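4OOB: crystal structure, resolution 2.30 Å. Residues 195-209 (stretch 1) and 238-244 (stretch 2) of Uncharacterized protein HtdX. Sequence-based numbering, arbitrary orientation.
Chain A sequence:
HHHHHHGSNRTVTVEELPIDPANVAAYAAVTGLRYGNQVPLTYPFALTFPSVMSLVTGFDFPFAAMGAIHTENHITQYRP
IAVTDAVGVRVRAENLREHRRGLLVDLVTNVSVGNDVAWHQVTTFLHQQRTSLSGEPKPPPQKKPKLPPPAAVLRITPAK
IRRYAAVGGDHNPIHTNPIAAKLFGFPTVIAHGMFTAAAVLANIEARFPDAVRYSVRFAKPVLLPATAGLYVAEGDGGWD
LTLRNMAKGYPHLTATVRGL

Stretch 1 195-209: FTAAAVLANIEARFP
Stretch 2, residues 238-244: GWDLTLR

Residues 195-209 pack across one side of the strand 238-244, and the contact, which buries 434 Å² summed over both sides, is made by side chains without a hydrogen bond between the stretches. The chains run in opposite directions: CA atoms lie 7.8 Å apart for Val-200 and Leu-241, 8.7 Å for Ile-204 and Trp-239, and 8.1 Å for Phe-208 and Gly-238. Strand alternation turns Trp-239, Leu-241 and Leu-243 toward stretch 1, whereas Thr-242 points away.

Stretch 1 enters as a helix, with Ala-199 N bonded to Phe-195 O (2.8 Å). Thr-196 (chi1 -128°) places OG1 3.3 Å from CD2 of Leu-243 (chi1 t, chi2 p), and this hydroxyl is buried without a polar partner. One turn later Val-200 (m) straddles two leucines: its CG2 lies 4.0 Å from Leu-241 CD2, its CG1 4.4 Å from Leu-243 CD1. A type I turn spans Ala-199 to Ala-202. Leu-201 (m, t) leaves its backbone sideways, yet its CD2 reaches to 4.2 Å from CD2 of Leu-241 (chi1 m, chi2 24°).

Asn-203, with phi/psi of 73/-68°, precedes a 3-10 segment over 204-207, in which Arg-207 N bonds to Ile-204 O (3.1 Å). From here the contacts converge on Trp-239 (chi1 m, chi2 -96°), which has 128 Å² covered. Ile-204 (chi1 -106°, chi2 p) sets CG1 3.7 Å from Trp-239 CD1, with its CG2 over one indole face. Arg-207 (m, t, m, chi4 119°) brings NH1 to the indole edge, 3.4 Å from Trp-239 NE1; both are donors, so this is proximity without a hydrogen bond. Phe-208 (chi1 m, chi2 -7°) directs its ring edge at the indole face, CD1 lying 3.6 Å from Trp-239 CZ3, with planes at 60° and centroids of its ring and the six-membered indole ring 5.0 Å apart.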

# COMPACT_ATOMS: atom_id res chain seq x y z
N PHE A 195 -0.43 -0.95 -4.82
CA PHE A 195 -0.11 -1.77 -5.99
C PHE A 195 1.39 -1.91 -6.08
O PHE A 195 1.93 -3.00 -6.19
CB PHE A 195 -0.60 -1.20 -7.31
CG PHE A 195 -0.08 -2.00 -8.48
CD1 PHE A 195 -0.67 -3.22 -8.84
CD2 PHE A 195 1.08 -1.61 -9.16
CE1 PHE A 195 -0.15 -4.01 -9.89
CE2 PHE A 195 1.60 -2.39 -10.21
CZ PHE A 195 0.97 -3.58 -10.58
N THR A 196 2.05 -0.77 -6.06
CA THR A 196 3.47 -0.70 -6.26
C THR A 196 4.18 -1.35 -5.06
O THR A 196 5.16 -2.07 -5.25
CB THR A 196 3.83 0.77 -6.58
OG1 THR A 196 4.62 0.84 -7.78
CG2 THR A 196 4.52 1.41 -5.56
N ALA A 197 3.64 -1.20 -3.85
CA ALA A 197 4.30 -1.80 -2.69
C ALA A 197 4.28 -3.29 -2.79
O ALA A 197 5.19 -3.94 -2.30
CB ALA A 197 3.67 -1.38 -1.40
N ALA A 198 3.22 -3.83 -3.41
CA ALA A 198 3.13 -5.25 -3.57
C ALA A 198 4.03 -5.65 -4.74
O ALA A 198 4.85 -6.54 -4.57
CB ALA A 198 1.71 -5.68 -3.82
N ALA A 199 3.89 -4.98 -5.89
CA ALA A 199 4.61 -5.38 -7.14
C ALA A 199 6.15 -5.49 -6.97
O ALA A 199 6.78 -6.37 -7.53
CB ALA A 199 4.27 -4.42 -8.24
N VAL A 200 6.75 -4.63 -6.14
CA VAL A 200 8.22 -4.65 -5.91
C VAL A 200 8.76 -5.90 -5.16
O VAL A 200 9.96 -6.15 -5.14
CB VAL A 200 8.72 -3.38 -5.18
CG1 VAL A 200 8.45 -2.16 -6.04
CG2 VAL A 200 8.14 -3.26 -3.79
N LEU A 201 7.84 -6.70 -4.59
CA LEU A 201 8.23 -7.85 -3.79
C LEU A 201 8.43 -9.10 -4.65
O LEU A 201 8.84 -10.10 -4.16
CB LEU A 201 7.19 -8.10 -2.68
CG LEU A 201 6.90 -6.94 -1.71
CD1 LEU A 201 5.92 -7.33 -0.61
CD2 LEU A 201 8.21 -6.44 -1.08
N ALA A 202 8.17 -9.03 -5.94
CA ALA A 202 8.14 -10.22 -6.80
C ALA A 202 9.47 -10.92 -6.80
O ALA A 202 10.53 -10.27 -6.87
CB ALA A 202 7.77 -9.85 -8.22
N ASN A 203 9.42 -12.26 -6.72
CA ASN A 203 10.63 -13.09 -6.68
C ASN A 203 11.35 -12.98 -5.31
O ASN A 203 11.34 -13.98 -4.56
CB ASN A 203 11.61 -12.79 -7.86
CG ASN A 203 10.92 -12.84 -9.23
OD1 ASN A 203 11.07 -11.91 -10.04
ND2 ASN A 203 10.17 -13.91 -9.49
N ILE A 204 11.92 -11.79 -5.01
CA ILE A 204 12.46 -11.43 -3.64
C ILE A 204 11.68 -12.01 -2.43
O ILE A 204 12.26 -12.47 -1.45
CB ILE A 204 12.68 -9.87 -3.56
CG1 ILE A 204 14.15 -9.58 -3.62
CG2 ILE A 204 12.14 -9.16 -2.33
CD1 ILE A 204 14.73 -9.83 -4.99
N GLU A 205 10.35 -12.00 -2.54
CA GLU A 205 9.46 -12.53 -1.51
C GLU A 205 9.69 -14.01 -1.18
O GLU A 205 9.37 -14.45 -0.07
CB GLU A 205 7.99 -12.36 -1.95
CG GLU A 205 7.58 -13.26 -3.14
CD GLU A 205 6.06 -13.28 -3.39
OE1 GLU A 205 5.29 -12.92 -2.47
OE2 GLU A 205 5.65 -13.66 -4.50
N ALA A 206 10.22 -14.78 -2.13
CA ALA A 206 10.48 -16.20 -1.89
C ALA A 206 11.48 -16.40 -0.73
O ALA A 206 11.43 -17.42 -0.05
CB ALA A 206 11.04 -16.87 -3.15
N ARG A 207 12.36 -15.44 -0.53
CA ARG A 207 13.41 -15.53 0.45
C ARG A 207 13.05 -14.87 1.79
O ARG A 207 13.84 -14.93 2.74
CB ARG A 207 14.71 -14.94 -0.14
CG ARG A 207 15.36 -15.88 -1.15
CD ARG A 207 16.63 -15.33 -1.77
NE ARG A 207 16.35 -14.57 -2.99
CZ ARG A 207 16.61 -13.27 -3.18
NH1 ARG A 207 17.22 -12.53 -2.26
NH2 ARG A 207 16.28 -12.70 -4.33
N PHE A 208 11.88 -14.24 1.90
CA PHE A 208 11.52 -13.57 3.17
C PHE A 208 11.40 -14.57 4.30
O PHE A 208 10.91 -15.67 4.08
CB PHE A 208 10.18 -12.80 3.08
CG PHE A 208 10.22 -11.62 2.14
CD1 PHE A 208 11.41 -11.18 1.57
CD2 PHE A 208 9.06 -10.92 1.85
CE1 PHE A 208 11.43 -10.11 0.73
CE2 PHE A 208 9.08 -9.84 1.01
CZ PHE A 208 10.26 -9.43 0.46
N PRO A 209 11.84 -14.18 5.51
CA PRO A 209 11.46 -15.02 6.64
C PRO A 209 10.00 -14.81 6.97
O PRO A 209 9.37 -13.86 6.46
CB PRO A 209 12.38 -14.54 7.76
CG PRO A 209 12.80 -13.20 7.38
CD PRO A 209 12.78 -13.13 5.89
N GLY A 238 18.37 -7.86 5.41
CA GLY A 238 17.25 -8.05 4.48
C GLY A 238 17.40 -7.25 3.19
O GLY A 238 18.37 -7.42 2.46
N TRP A 239 16.46 -6.35 2.91
CA TRP A 239 16.43 -5.73 1.60
C TRP A 239 16.11 -4.26 1.68
O TRP A 239 15.25 -3.84 2.46
CB TRP A 239 15.38 -6.40 0.73
CG TRP A 239 15.69 -7.80 0.31
CD1 TRP A 239 16.25 -8.18 -0.87
CD2 TRP A 239 15.40 -9.01 1.03
NE1 TRP A 239 16.36 -9.56 -0.92
CE2 TRP A 239 15.83 -10.08 0.23
CE3 TRP A 239 14.85 -9.28 2.28
CZ2 TRP A 239 15.71 -11.41 0.63
CZ3 TRP A 239 14.74 -10.60 2.69
CH2 TRP A 239 15.16 -11.65 1.86
N ASP A 240 16.81 -3.48 0.87
CA ASP A 240 16.51 -2.05 0.67
C ASP A 240 16.03 -1.92 -0.77
O ASP A 240 16.69 -2.42 -1.70
CB ASP A 240 17.75 -1.17 0.85
CG ASP A 240 18.21 -1.07 2.31
OD1 ASP A 240 17.50 -1.54 3.24
OD2 ASP A 240 19.29 -0.48 2.50
N LEU A 241 14.87 -1.29 -0.93
CA LEU A 241 14.20 -1.15 -2.24
C LEU A 241 14.00 0.33 -2.57
O LEU A 241 13.64 1.13 -1.70
CB LEU A 241 12.83 -1.82 -2.22
CG LEU A 241 12.56 -3.33 -2.35
CD1 LEU A 241 13.70 -4.21 -1.95
CD2 LEU A 241 11.35 -3.76 -1.53
N THR A 242 14.26 0.67 -3.83
CA THR A 242 13.88 1.96 -4.38
C THR A 242 13.34 1.79 -5.78
O THR A 242 13.99 1.18 -6.64
CB THR A 242 15.05 2.94 -4.49
OG1 THR A 242 15.64 3.10 -3.22
CG2 THR A 242 14.54 4.26 -4.85
N LEU A 243 12.14 2.32 -5.98
CA LEU A 243 11.51 2.35 -7.30
C LEU A 243 11.53 3.78 -7.79
O LEU A 243 11.02 4.65 -7.13
CB LEU A 243 10.06 1.89 -7.18
CG LEU A 243 9.21 1.81 -8.46
CD1 LEU A 243 9.61 0.60 -9.32
CD2 LEU A 243 7.73 1.80 -8.18
N ARG A 244 12.08 4.04 -8.97
CA ARG A 244 12.13 5.43 -9.52
C ARG A 244 11.75 5.53 -11.01
O ARG A 244 11.65 4.52 -11.66
CB ARG A 244 13.50 6.03 -9.27
CG ARG A 244 14.62 5.07 -9.36
CD ARG A 244 15.95 5.80 -9.29
NE ARG A 244 16.71 5.68 -8.04
CZ ARG A 244 16.69 6.57 -7.04
NH1 ARG A 244 15.90 7.64 -7.09
NH2 ARG A 244 17.47 6.38 -5.98